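Local coordinates for protein mRNA nuclease HepT (Shewanella oneidensis MR-1, PDB 6M6U) that acts as the toxin of a type VII toxin-antitoxin system, cleaving mRNA and halting growth until the antitoxin MntA neutralises it, mostly by tri-AMPylation, at residues B[10-15]-B[48-53]; B[17-22]-B[37-42]; B[27-32]-B[107-112]. All coordinates share one frame; numbering follows the deposited sequence.

Contact 1: B[10-15]-B[48-53]; sequences ATIKRC and EACIDI
Ile-12 and Ala-49 meet where two nearly antiparallel helices of the HEPN-type helical bundle pass each other: the short axes come within 9.5 Å at a signed angle of -164°, and the CA atoms of this pair lie 6.3 Å apart. Ile-12 carries most of the contact, one side chain serving three partners. Its CG1 stands anti to the carbonyl carbon (chi1 -65°) and rests on Ala-49 CB at 3.5 Å, the small methyl permitting this approach. An extended chi2 (166°) carries CD1 onward across the interface, where it reaches the SG of Cys-50, also at 3.5 Å, and then the CD1 of Ile-53 at 4.0 Å. Thr-11 adds a marginal touch: its CG2, anti to the backbone N, approaches Ala-49 CB at 4.1 Å, while OG1 turns away to accept a weak bond from Arg-14 NH2.

The evidence is thus for purely apolar packing in the bundle interior. Helix 120-131 extends it, with Ile-127 on Ile-12 and Phe-126 on both Cys-50 and Ile-53. The neighbouring Glu-48 turns to the active-site side chain: its OE2 forms a salt bridge with Arg-97, probably catalytic, and a hydrogen bond with His-113 of the antitoxin chain. On the opposite helix, Arg-14 NH2 is hydrogen-bonded to Tyr-104 OH of the second subunit.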
ATOM      1  N   ALA B  10      39.428  10.360  34.103  1.00 49.69           N
ATOM      2  CA  ALA B  10      40.451   9.341  34.321  1.00 58.20           C
ATOM      3  C   ALA B  10      41.109   8.920  33.012  1.00 66.32           C
ATOM      4  O   ALA B  10      42.323   8.690  32.964  1.00 71.29           O
ATOM      5  CB  ALA B  10      39.840   8.130  35.027  1.00 56.54           C
ATOM      6  N   THR B  11      40.324   8.827  31.935  1.00 68.39           N
ATOM      7  CA  THR B  11      40.877   8.408  30.649  1.00 64.84           C
ATOM      8  C   THR B  11      41.822   9.459  30.080  1.00 59.23           C
ATOM      9  O   THR B  11      42.891   9.117  29.558  1.00 58.38           O
ATOM     10  CB  THR B  11      39.742   8.104  29.671  1.00 62.38           C
ATOM     11  OG1 THR B  11      39.101   6.887  30.068  1.00 66.07           O
ATOM     12  CG2 THR B  11      40.268   7.958  28.247  1.00 57.09           C
ATOM     13  N   ILE B  12      41.451  10.740  30.168  1.00 60.92           N
ATOM     14  CA  ILE B  12      42.335  11.806  29.702  1.00 63.86           C
ATOM     15  C   ILE B  12      43.670  11.747  30.436  1.00 68.69           C
ATOM     16  O   ILE B  12      44.740  11.856  29.827  1.00 73.18           O
ATOM     17  CB  ILE B  12      41.662  13.180  29.870  1.00 61.07           C
ATOM     18  CG1 ILE B  12      40.438  13.284  28.962  1.00 55.70           C
ATOM     19  CG2 ILE B  12      42.654  14.300  29.570  1.00 61.17           C
ATOM     20  CD1 ILE B  12      39.528  14.446  29.283  1.00 57.82           C
ATOM     21  N   LYS B  13      43.622  11.555  31.757  1.00 70.46           N
ATOM     22  CA  LYS B  13      44.852  11.464  32.538  1.00 70.85           C
ATOM     23  C   LYS B  13      45.687  10.261  32.119  1.00 72.75           C
ATOM     24  O   LYS B  13      46.884  10.394  31.837  1.00 72.44           O
ATOM     25  CB  LYS B  13      44.528  11.404  34.030  1.00 70.36           C
ATOM     26  CG  LYS B  13      44.114  12.739  34.613  1.00 71.39           C
ATOM     27  CD  LYS B  13      43.565  12.591  36.018  1.00 76.82           C
ATOM     28  CE  LYS B  13      43.244  13.949  36.612  1.00 79.20           C
ATOM     29  NZ  LYS B  13      42.437  13.835  37.859  1.00 81.00           N
ATOM     30  N   ARG B  14      45.070   9.074  32.071  1.00 74.14           N
ATOM     31  CA  ARG B  14      45.794   7.877  31.646  1.00 72.15           C
ATOM     32  C   ARG B  14      46.451   8.075  30.290  1.00 68.17           C
ATOM     33  O   ARG B  14      47.580   7.628  30.068  1.00 69.89           O
ATOM     34  CB  ARG B  14      44.857   6.670  31.587  1.00 71.02           C
ATOM     35  CG  ARG B  14      44.692   5.918  32.891  1.00 76.62           C
ATOM     36  CD  ARG B  14      44.232   4.487  32.633  1.00 81.58           C
ATOM     37  NE  ARG B  14      43.274   4.403  31.532  1.00 87.09           N
ATOM     38  CZ  ARG B  14      42.000   4.780  31.611  1.00 89.18           C
ATOM     39  NH1 ARG B  14      41.519   5.278  32.744  1.00 86.60           N
ATOM     40  NH2 ARG B  14      41.205   4.666  30.555  1.00 89.70           N
ATOM     41  N   CYS B  15      45.765   8.757  29.372  1.00 63.86           N
ATOM     42  CA  CYS B  15      46.284   8.873  28.016  1.00 64.43           C
ATOM     43  C   CYS B  15      47.340   9.966  27.880  1.00 62.44           C
ATOM     44  O   CYS B  15      48.225   9.851  27.024  1.00 56.09           O
ATOM     45  CB  CYS B  15      45.138   9.116  27.038  1.00 62.47           C
ATOM     46  SG  CYS B  15      43.990   7.738  26.981  1.00 64.56           S
ATOM     47  N   GLU B  48      38.546  12.326  22.236  1.00 53.07           N
ATOM     48  CA  GLU B  48      37.233  11.699  22.341  1.00 53.41           C
ATOM     49  C   GLU B  48      36.706  11.765  23.767  1.00 51.57           C
ATOM     50  O   GLU B  48      35.502  11.944  23.980  1.00 48.18           O
ATOM     51  CB  GLU B  48      37.294  10.255  21.847  1.00 56.65           C
ATOM     52  CG  GLU B  48      37.388  10.142  20.334  1.00 65.11           C
ATOM     53  CD  GLU B  48      36.155  10.693  19.633  1.00 73.09           C
ATOM     54  OE1 GLU B  48      35.029  10.482  20.137  1.00 75.36           O
ATOM     55  OE2 GLU B  48      36.314  11.350  18.581  1.00 74.41           O
ATOM     56  N   ALA B  49      37.589  11.639  24.757  1.00 48.79           N
ATOM     57  CA  ALA B  49      37.144  11.775  26.139  1.00 50.48           C
ATOM     58  C   ALA B  49      36.683  13.200  26.430  1.00 53.09           C
ATOM     59  O   ALA B  49      35.689  13.403  27.138  1.00 54.51           O
ATOM     60  CB  ALA B  49      38.258  11.352  27.094  1.00 51.64           C
ATOM     61  N   CYS B  50      37.377  14.201  25.876  1.00 49.38           N
ATOM     62  CA  CYS B  50      36.936  15.584  26.044  1.00 52.19           C
ATOM     63  C   CYS B  50      35.617  15.835  25.330  1.00 53.01           C
ATOM     64  O   CYS B  50      34.737  16.523  25.861  1.00 51.48           O
ATOM     65  CB  CYS B  50      37.998  16.548  25.523  1.00 59.60           C
ATOM     66  SG  CYS B  50      39.457  16.702  26.570  1.00 64.66           S
ATOM     67  N   ILE B  51      35.473  15.299  24.116  1.00 53.76           N
ATOM     68  CA  ILE B  51      34.247  15.488  23.353  1.00 49.92           C
ATOM     69  C   ILE B  51      33.072  14.809  24.049  1.00 48.12           C
ATOM     70  O   ILE B  51      31.960  15.351  24.087  1.00 46.84           O
ATOM     71  CB  ILE B  51      34.445  14.975  21.916  1.00 50.49           C
ATOM     72  CG1 ILE B  51      35.438  15.880  21.180  1.00 47.38           C
ATOM     73  CG2 ILE B  51      33.113  14.905  21.169  1.00 47.84           C
ATOM     74  CD1 ILE B  51      35.980  15.281  19.909  1.00 43.75           C
ATOM     75  N   ASP B  52      33.299  13.626  24.627  1.00 40.76           N
ATOM     76  CA  ASP B  52      32.221  12.932  25.323  1.00 43.04           C
ATOM     77  C   ASP B  52      31.739  13.734  26.525  1.00 48.85           C
ATOM     78  O   ASP B  52      30.537  13.776  26.809  1.00 51.87           O
ATOM     79  CB  ASP B  52      32.674  11.539  25.759  1.00 55.10           C
ATOM     80  CG  ASP B  52      32.845  10.583  24.589  1.00 66.27           C
ATOM     81  OD1 ASP B  52      32.440  10.932  23.456  1.00 71.17           O
ATOM     82  OD2 ASP B  52      33.385   9.475  24.808  1.00 70.14           O
ATOM     83  N   ILE B  53      32.663  14.373  27.247  1.00 49.78           N
ATOM     84  CA  ILE B  53      32.279  15.263  28.339  1.00 48.84           C
ATOM     85  C   ILE B  53      31.418  16.402  27.811  1.00 45.75           C
ATOM     86  O   ILE B  53      30.363  16.723  28.371  1.00 44.79           O
ATOM     87  CB  ILE B  53      33.530  15.800  29.059  1.00 48.70           C
ATOM     88  CG1 ILE B  53      34.212  14.690  29.860  1.00 53.64           C
ATOM     89  CG2 ILE B  53      33.180  16.992  29.941  1.00 47.11           C
ATOM     90  CD1 ILE B  53      35.658  14.988  30.179  1.00 54.85           C
TER

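Contact 2: B[17-22]-B[37-42]; sequences KRIQQV and DSVILN
The guanidinium of Arg-18 and the amide of Asn-42 are the flat groups here, their planes 76° apart, in an antiparallel helix pair of the HEPN-type bundle. One face of the amide is covered by Arg-18 CB, which sits 3.7 Å from Asn-42 CG and about as far from both OD1 and ND2. From the other side, 25° out of the amide plane, Ser-38 O takes a bond from Asn-42 ND2 at 2.9 Å. That carbonyl also accepts from Asn-42 N, the two donors reaching it from opposite faces of its plane. The ND2 bond, with Arg-18 CB over the other face, helps hold the rotation of the amide. The guanidinium meets Asn-42 ND2 and Ser-38 OG obliquely.

The axes are 9.0 Å apart, and the CA atoms of Ile-19 and Val-39 approach to 5.2 Å. Ile-19 slides past Asn-42 in the opposite direction, placing CG1 3.5 Å from Asn-42 CB, and crosses Val-39 at about a right angle. Val-116 of helix 109-118 touches both Ile-19 and Val-39.

The polar groups of the contact belong to the subunit interface: Arg-18 NH2 forms an intersubunit salt bridge with Asp-37 OD2 of the second subunit, which is also hydrogen-bonded to Ser-38 OG, and Asp-37 of this chain repeats both in return. Ser-38 OG, anti to its backbone N (chi1 179°), is turned toward the other helix, where Val-22 CG2 packs against it at 3.6 Å.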
ATOM      1  N   LYS B  17      49.549  10.652  30.279  1.00 71.43           N
ATOM      2  CA  LYS B  17      50.735   9.949  30.765  1.00 73.57           C
ATOM      3  C   LYS B  17      51.258   8.968  29.723  1.00 71.64           C
ATOM      4  O   LYS B  17      52.473   8.838  29.544  1.00 72.58           O
ATOM      5  CB  LYS B  17      50.438   9.228  32.079  1.00 76.09           C
ATOM      6  CG  LYS B  17      50.077  10.153  33.232  1.00 82.87           C
ATOM      7  CD  LYS B  17      50.568   9.598  34.570  1.00 85.86           C
ATOM      8  CE  LYS B  17      49.784   8.367  35.001  1.00 89.16           C
ATOM      9  NZ  LYS B  17      48.363   8.684  35.335  1.00 92.95           N
ATOM     10  N   ARG B  18      50.356   8.273  29.020  1.00 70.21           N
ATOM     11  CA  ARG B  18      50.782   7.410  27.923  1.00 67.51           C
ATOM     12  C   ARG B  18      51.529   8.198  26.853  1.00 67.91           C
ATOM     13  O   ARG B  18      52.482   7.684  26.255  1.00 68.25           O
ATOM     14  CB  ARG B  18      49.575   6.692  27.313  1.00 67.03           C
ATOM     15  CG  ARG B  18      49.098   5.486  28.106  1.00 66.14           C
ATOM     16  CD  ARG B  18      50.159   4.403  28.120  1.00 68.73           C
ATOM     17  NE  ARG B  18      50.459   3.920  26.774  1.00 71.09           N
ATOM     18  CZ  ARG B  18      51.628   3.404  26.405  1.00 70.52           C
ATOM     19  NH1 ARG B  18      52.620   3.309  27.280  1.00 70.47           N
ATOM     20  NH2 ARG B  18      51.808   2.989  25.158  1.00 67.15           N
ATOM     21  N   ILE B  19      51.131   9.450  26.610  1.00 69.73           N
ATOM     22  CA  ILE B  19      51.817  10.273  25.616  1.00 71.48           C
ATOM     23  C   ILE B  19      53.172  10.730  26.142  1.00 70.13           C
ATOM     24  O   ILE B  19      54.186  10.650  25.438  1.00 70.18           O
ATOM     25  CB  ILE B  19      50.944  11.474  25.203  1.00 64.79           C
ATOM     26  CG1 ILE B  19      49.747  11.008  24.366  1.00 61.13           C
ATOM     27  CG2 ILE B  19      51.770  12.507  24.438  1.00 58.73           C
ATOM     28  CD1 ILE B  19      48.486  11.820  24.582  1.00 54.68           C
ATOM     29  N   GLN B  20      53.212  11.220  27.385  1.00 69.70           N
ATOM     30  CA  GLN B  20      54.480  11.654  27.966  1.00 68.08           C
ATOM     31  C   GLN B  20      55.461  10.494  28.086  1.00 73.60           C
ATOM     32  O   GLN B  20      56.661  10.657  27.831  1.00 75.23           O
ATOM     33  CB  GLN B  20      54.234  12.300  29.328  1.00 66.19           C
ATOM     34  CG  GLN B  20      53.559  13.661  29.232  1.00 67.80           C
ATOM     35  CD  GLN B  20      52.889  14.085  30.523  1.00 74.52           C
ATOM     36  OE1 GLN B  20      52.703  13.279  31.437  1.00 80.90           O
ATOM     37  NE2 GLN B  20      52.517  15.358  30.603  1.00 73.78           N
ATOM     38  N   GLN B  21      54.967   9.312  28.452  1.00 75.98           N
ATOM     39  CA  GLN B  21      55.847   8.160  28.626  1.00 77.56           C
ATOM     40  C   GLN B  21      56.383   7.656  27.290  1.00 75.95           C
ATOM     41  O   GLN B  21      57.565   7.316  27.179  1.00 76.18           O
ATOM     42  CB  GLN B  21      55.101   7.050  29.365  1.00 82.04           C
ATOM     43  CG  GLN B  21      55.851   5.738  29.478  1.00 89.64           C
ATOM     44  CD  GLN B  21      55.268   4.844  30.554  1.00 95.52           C
ATOM     45  OE1 GLN B  21      55.301   3.616  30.447  1.00 98.31           O
ATOM     46  NE2 GLN B  21      54.733   5.465  31.605  1.00 96.63           N
ATOM     47  N   VAL B  22      55.530   7.603  26.265  1.00 78.24           N
ATOM     48  CA  VAL B  22      55.949   7.067  24.974  1.00 72.80           C
ATOM     49  C   VAL B  22      56.831   8.063  24.232  1.00 69.83           C
ATOM     50  O   VAL B  22      57.777   7.674  23.536  1.00 67.44           O
ATOM     51  CB  VAL B  22      54.714   6.663  24.146  1.00 69.78           C
ATOM     52  CG1 VAL B  22      55.094   6.392  22.695  1.00 66.55           C
ATOM     53  CG2 VAL B  22      54.062   5.432  24.750  1.00 69.95           C
ATOM     54  N   ASP B  37      52.536   6.685  15.997  1.00 56.40           N
ATOM     55  CA  ASP B  37      51.255   5.991  16.077  1.00 54.52           C
ATOM     56  C   ASP B  37      50.697   6.011  17.497  1.00 55.18           C
ATOM     57  O   ASP B  37      49.511   6.294  17.708  1.00 52.17           O
ATOM     58  CB  ASP B  37      51.415   4.549  15.593  1.00 55.59           C
ATOM     59  CG  ASP B  37      51.706   4.454  14.104  1.00 61.61           C
ATOM     60  OD1 ASP B  37      51.515   5.459  13.385  1.00 66.33           O
ATOM     61  OD2 ASP B  37      52.111   3.361  13.650  1.00 62.41           O
ATOM     62  N   SER B  38      51.546   5.729  18.488  1.00 55.71           N
ATOM     63  CA  SER B  38      51.067   5.630  19.864  1.00 55.08           C
ATOM     64  C   SER B  38      50.716   6.998  20.436  1.00 55.55           C
ATOM     65  O   SER B  38      49.742   7.131  21.185  1.00 53.85           O
ATOM     66  CB  SER B  38      52.112   4.936  20.736  1.00 54.41           C
ATOM     67  OG  SER B  38      51.661   4.853  22.076  1.00 55.99           O
ATOM     68  N   VAL B  39      51.503   8.025  20.111  1.00 56.23           N
ATOM     69  CA  VAL B  39      51.165   9.377  20.549  1.00 54.71           C
ATOM     70  C   VAL B  39      49.875   9.839  19.884  1.00 51.04           C
ATOM     71  O   VAL B  39      48.981  10.394  20.535  1.00 49.50           O
ATOM     72  CB  VAL B  39      52.327  10.343  20.258  1.00 55.63           C
ATOM     73  CG1 VAL B  39      51.879  11.789  20.451  1.00 49.97           C
ATOM     74  CG2 VAL B  39      53.527  10.024  21.150  1.00 59.88           C
ATOM     75  N   ILE B  40      49.755   9.601  18.578  1.00 49.92           N
ATOM     76  CA  ILE B  40      48.583  10.056  17.838  1.00 52.15           C
ATOM     77  C   ILE B  40      47.321   9.372  18.356  1.00 57.18           C
ATOM     78  O   ILE B  40      46.272  10.010  18.505  1.00 57.49           O
ATOM     79  CB  ILE B  40      48.793   9.825  16.330  1.00 48.83           C
ATOM     80  CG1 ILE B  40      49.834  10.814  15.788  1.00 49.63           C
ATOM     81  CG2 ILE B  40      47.477   9.928  15.575  1.00 46.97           C
ATOM     82  CD1 ILE B  40      50.271  10.532  14.365  1.00 50.96           C
ATOM     83  N   LEU B  41      47.408   8.077  18.666  1.00 54.21           N
ATOM     84  CA  LEU B  41      46.229   7.357  19.137  1.00 53.23           C
ATOM     85  C   LEU B  41      45.794   7.856  20.509  1.00 54.41           C
ATOM     86  O   LEU B  41      44.598   8.043  20.765  1.00 58.21           O
ATOM     87  CB  LEU B  41      46.498   5.854  19.171  1.00 55.07           C
ATOM     88  CG  LEU B  41      45.252   5.044  19.564  1.00 58.97           C
ATOM     89  CD1 LEU B  41      44.377   4.775  18.344  1.00 60.67           C
ATOM     90  CD2 LEU B  41      45.629   3.744  20.242  1.00 56.26           C
ATOM     91  N   ASN B  42      46.752   8.084  21.407  1.00 51.52           N
ATOM     92  CA  ASN B  42      46.391   8.584  22.725  1.00 51.50           C
ATOM     93  C   ASN B  42      45.954  10.045  22.688  1.00 50.79           C
ATOM     94  O   ASN B  42      45.192  10.471  23.560  1.00 51.90           O
ATOM     95  CB  ASN B  42      47.551   8.377  23.697  1.00 48.50           C
ATOM     96  CG  ASN B  42      47.650   6.939  24.185  1.00 52.12           C
ATOM     97  OD1 ASN B  42      46.794   6.465  24.939  1.00 51.66           O
ATOM     98  ND2 ASN B  42      48.697   6.236  23.756  1.00 52.61           N
TER

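Contact 3: B[27-32]-B[107-112]; sequences SQFKQD and LNLDIV
Phe-29 and Leu-109 form the centre of this contact between the loop joining helices 3-23 and 33-60 and the start of helix 109-118. The ring carbon CE2 lies 3.9 Å from Leu-109 CG, the two side chains crossing at a slant. Next along the ring, CZ meets Val-112 CG1 at 3.7 Å, one helical turn on from Leu-109. With CG anti to the backbone N (chi1 176°), the Phe-29 ring is carried toward the helix. Leu-109 also sends CD2 to the backbone, 3.9 Å from Lys-30 CA.

Beside this apolar patch, the Lys-30 chain bends at chi3 and chi4 and brings NZ to Asp-110 OD1 at 3.4 Å, a salt bridge whose hydrogen bond is weak.

Further out, Tyr-23 meets the Phe-29 ring with planes at about 60°, and Gln-36 NE2 bonds to Phe-29 O. Both segments also lead into helices by N-caps: Asp-32 OD1 accepts from Thr-34 N, and Asn-108 OD1 takes a weak bond from Asp-110 N.

The chemistry is consistent with burial of Phe-29 doing most to hold the loop on the helix, while the long ion pair between exposed residues probably contributes less.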
ATOM      1  N   SER B  27      63.964  12.449  21.437  1.00 78.54           N
ATOM      2  CA  SER B  27      65.036  12.238  20.465  1.00 82.35           C
ATOM      3  C   SER B  27      64.637  11.265  19.363  1.00 87.76           C
ATOM      4  O   SER B  27      65.170  11.344  18.249  1.00 91.55           O
ATOM      5  CB  SER B  27      66.294  11.734  21.172  1.00 79.64           C
ATOM      6  OG  SER B  27      65.990  10.649  22.034  1.00 77.04           O
ATOM      7  N   GLN B  28      63.715  10.347  19.641  1.00 88.48           N
ATOM      8  CA  GLN B  28      63.352   9.309  18.685  1.00 89.45           C
ATOM      9  C   GLN B  28      61.984   9.512  18.048  1.00 87.39           C
ATOM     10  O   GLN B  28      61.582   8.692  17.216  1.00 85.55           O
ATOM     11  CB  GLN B  28      63.395   7.933  19.362  1.00 91.28           C
ATOM     12  CG  GLN B  28      64.795   7.455  19.717  1.00 94.93           C
ATOM     13  CD  GLN B  28      65.711   7.369  18.508  1.00 97.43           C
ATOM     14  OE1 GLN B  28      66.721   8.070  18.429  1.00 99.25           O
ATOM     15  NE2 GLN B  28      65.362   6.505  17.560  1.00 95.62           N
ATOM     16  N   PHE B  29      61.263  10.581  18.395  1.00 85.30           N
ATOM     17  CA  PHE B  29      59.861  10.674  17.996  1.00 78.61           C
ATOM     18  C   PHE B  29      59.711  10.891  16.495  1.00 74.18           C
ATOM     19  O   PHE B  29      58.948  10.181  15.830  1.00 72.10           O
ATOM     20  CB  PHE B  29      59.153  11.790  18.754  1.00 74.40           C
ATOM     21  CG  PHE B  29      57.734  11.991  18.316  1.00 70.83           C
ATOM     22  CD1 PHE B  29      56.736  11.139  18.756  1.00 69.18           C
ATOM     23  CD2 PHE B  29      57.403  13.005  17.432  1.00 69.89           C
ATOM     24  CE1 PHE B  29      55.427  11.308  18.340  1.00 68.56           C
ATOM     25  CE2 PHE B  29      56.094  13.183  17.012  1.00 66.10           C
ATOM     26  CZ  PHE B  29      55.105  12.333  17.466  1.00 63.77           C
ATOM     27  N   LYS B  30      60.406  11.888  15.947  1.00 74.81           N
ATOM     28  CA  LYS B  30      60.248  12.200  14.531  1.00 74.88           C
ATOM     29  C   LYS B  30      60.775  11.099  13.622  1.00 73.05           C
ATOM     30  O   LYS B  30      60.522  11.145  12.414  1.00 73.56           O
ATOM     31  CB  LYS B  30      60.945  13.521  14.205  1.00 78.26           C
ATOM     32  CG  LYS B  30      60.227  14.746  14.742  1.00 80.11           C
ATOM     33  CD  LYS B  30      61.109  15.983  14.673  1.00 85.46           C
ATOM     34  CE  LYS B  30      61.599  16.239  13.256  1.00 85.92           C
ATOM     35  NZ  LYS B  30      60.475  16.505  12.317  1.00 82.17           N
ATOM     36  N   GLN B  31      61.480  10.112  14.170  1.00 70.51           N
ATOM     37  CA  GLN B  31      62.033   9.004  13.402  1.00 73.55           C
ATOM     38  C   GLN B  31      61.142   7.769  13.399  1.00 69.85           C
ATOM     39  O   GLN B  31      61.001   7.113  12.361  1.00 63.04           O
ATOM     40  CB  GLN B  31      63.413   8.627  13.957  1.00 76.90           C
ATOM     41  CG  GLN B  31      63.891   7.241  13.553  1.00 81.63           C
ATOM     42  CD  GLN B  31      65.238   6.882  14.153  1.00 90.19           C
ATOM     43  OE1 GLN B  31      65.316   6.295  15.237  1.00 93.88           O
ATOM     44  NE2 GLN B  31      66.307   7.232  13.443  1.00 89.97           N
ATOM     45  N   ASP B  32      60.535   7.438  14.535  1.00 71.22           N
ATOM     46  CA  ASP B  32      59.899   6.142  14.751  1.00 68.50           C
ATOM     47  C   ASP B  32      58.401   6.251  14.473  1.00 61.29           C
ATOM     48  O   ASP B  32      57.673   6.930  15.206  1.00 56.91           O
ATOM     49  CB  ASP B  32      60.170   5.668  16.177  1.00 71.90           C
ATOM     50  CG  ASP B  32      59.981   4.173  16.349  1.00 77.68           C
ATOM     51  OD1 ASP B  32      58.976   3.630  15.853  1.00 77.61           O
ATOM     52  OD2 ASP B  32      60.845   3.535  16.985  1.00 85.77           O
ATOM     53  N   LEU B 107      50.380  15.320   7.572  1.00 72.05           N
ATOM     54  CA  LEU B 107      50.642  15.764   8.931  1.00 68.77           C
ATOM     55  C   LEU B 107      52.010  16.421   9.019  1.00 72.23           C
ATOM     56  O   LEU B 107      53.003  15.905   8.495  1.00 68.87           O
ATOM     57  CB  LEU B 107      50.566  14.591   9.906  1.00 63.89           C
ATOM     58  CG  LEU B 107      50.801  14.930  11.381  1.00 61.42           C
ATOM     59  CD1 LEU B 107      49.768  15.932  11.868  1.00 54.80           C
ATOM     60  CD2 LEU B 107      50.780  13.670  12.235  1.00 64.16           C
ATOM     61  N   ASN B 108      52.056  17.576   9.674  1.00 75.81           N
ATOM     62  CA  ASN B 108      53.320  18.214  10.015  1.00 77.31           C
ATOM     63  C   ASN B 108      53.709  17.734  11.407  1.00 77.53           C
ATOM     64  O   ASN B 108      53.123  18.161  12.408  1.00 75.06           O
ATOM     65  CB  ASN B 108      53.213  19.734   9.958  1.00 81.12           C
ATOM     66  CG  ASN B 108      54.570  20.406  10.007  1.00 84.14           C
ATOM     67  OD1 ASN B 108      55.070  20.746  11.081  1.00 87.91           O
ATOM     68  ND2 ASN B 108      55.184  20.584   8.842  1.00 83.01           N
ATOM     69  N   LEU B 109      54.700  16.844  11.464  1.00 80.70           N
ATOM     70  CA  LEU B 109      55.048  16.186  12.716  1.00 83.83           C
ATOM     71  C   LEU B 109      55.522  17.166  13.782  1.00 85.75           C
ATOM     72  O   LEU B 109      55.529  16.815  14.966  1.00 86.95           O
ATOM     73  CB  LEU B 109      56.121  15.131  12.454  1.00 82.57           C
ATOM     74  CG  LEU B 109      55.980  13.813  13.208  1.00 80.57           C
ATOM     75  CD1 LEU B 109      54.539  13.317  13.170  1.00 74.01           C
ATOM     76  CD2 LEU B 109      56.915  12.791  12.597  1.00 81.54           C
ATOM     77  N   ASP B 110      55.905  18.388  13.395  1.00 87.00           N
ATOM     78  CA  ASP B 110      56.399  19.354  14.370  1.00 87.68           C
ATOM     79  C   ASP B 110      55.277  19.986  15.186  1.00 83.11           C
ATOM     80  O   ASP B 110      55.504  20.381  16.336  1.00 78.21           O
ATOM     81  CB  ASP B 110      57.212  20.444  13.671  1.00 91.91           C
ATOM     82  CG  ASP B 110      58.572  19.951  13.211  1.00 93.65           C
ATOM     83  OD1 ASP B 110      59.213  19.181  13.963  1.00 95.91           O
ATOM     84  OD2 ASP B 110      59.006  20.334  12.104  1.00 92.01           O
ATOM     85  N   ILE B 111      54.071  20.102  14.621  1.00 85.12           N
ATOM     86  CA  ILE B 111      52.947  20.618  15.401  1.00 83.70           C
ATOM     87  C   ILE B 111      52.515  19.595  16.444  1.00 83.25           C
ATOM     88  O   ILE B 111      52.119  19.953  17.559  1.00 87.27           O
ATOM     89  CB  ILE B 111      51.777  21.022  14.485  1.00 83.18           C
ATOM     90  CG1 ILE B 111      52.292  21.709  13.212  1.00 86.18           C
ATOM     91  CG2 ILE B 111      50.826  21.944  15.240  1.00 82.78           C
ATOM     92  CD1 ILE B 111      51.183  22.184  12.280  1.00 85.37           C
ATOM     93  N   VAL B 112      52.599  18.305  16.105  1.00 75.92           N
ATOM     94  CA  VAL B 112      52.353  17.264  17.101  1.00 69.98           C
ATOM     95  C   VAL B 112      53.353  17.379  18.243  1.00 68.38           C
ATOM     96  O   VAL B 112      52.983  17.295  19.420  1.00 67.76           O
ATOM     97  CB  VAL B 112      52.399  15.869  16.448  1.00 65.18           C
ATOM     98  CG1 VAL B 112      52.273  14.781  17.509  1.00 58.86           C
ATOM     99  CG2 VAL B 112      51.293  15.725  15.406  1.00 68.53           C
TER

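How the contacts relate
Contacts 1 and 2 are successive sites along one helix pair, 3-23 with 33-60, their centres 13 Å apart. In chain order 10-15 and 17-22 are answered in reverse by 37-42 and 48-53, as in a helical hairpin, and Cys-15 SG touches Asn-42 OD1 between them at 3.7 Å. Contact 3 closes the turn end of that hairpin, its 27-32 lying in the connecting loop. It is 12 Å from contact 2, which it meets through Val-39 CG2 and Phe-29 CE1 (3.6 Å), but 23 Å from contact 1. The hairpin's two contacts lie at the face where the second subunit packs; contact 3, internal to the chain, ties the connecting loop to helix 109-118.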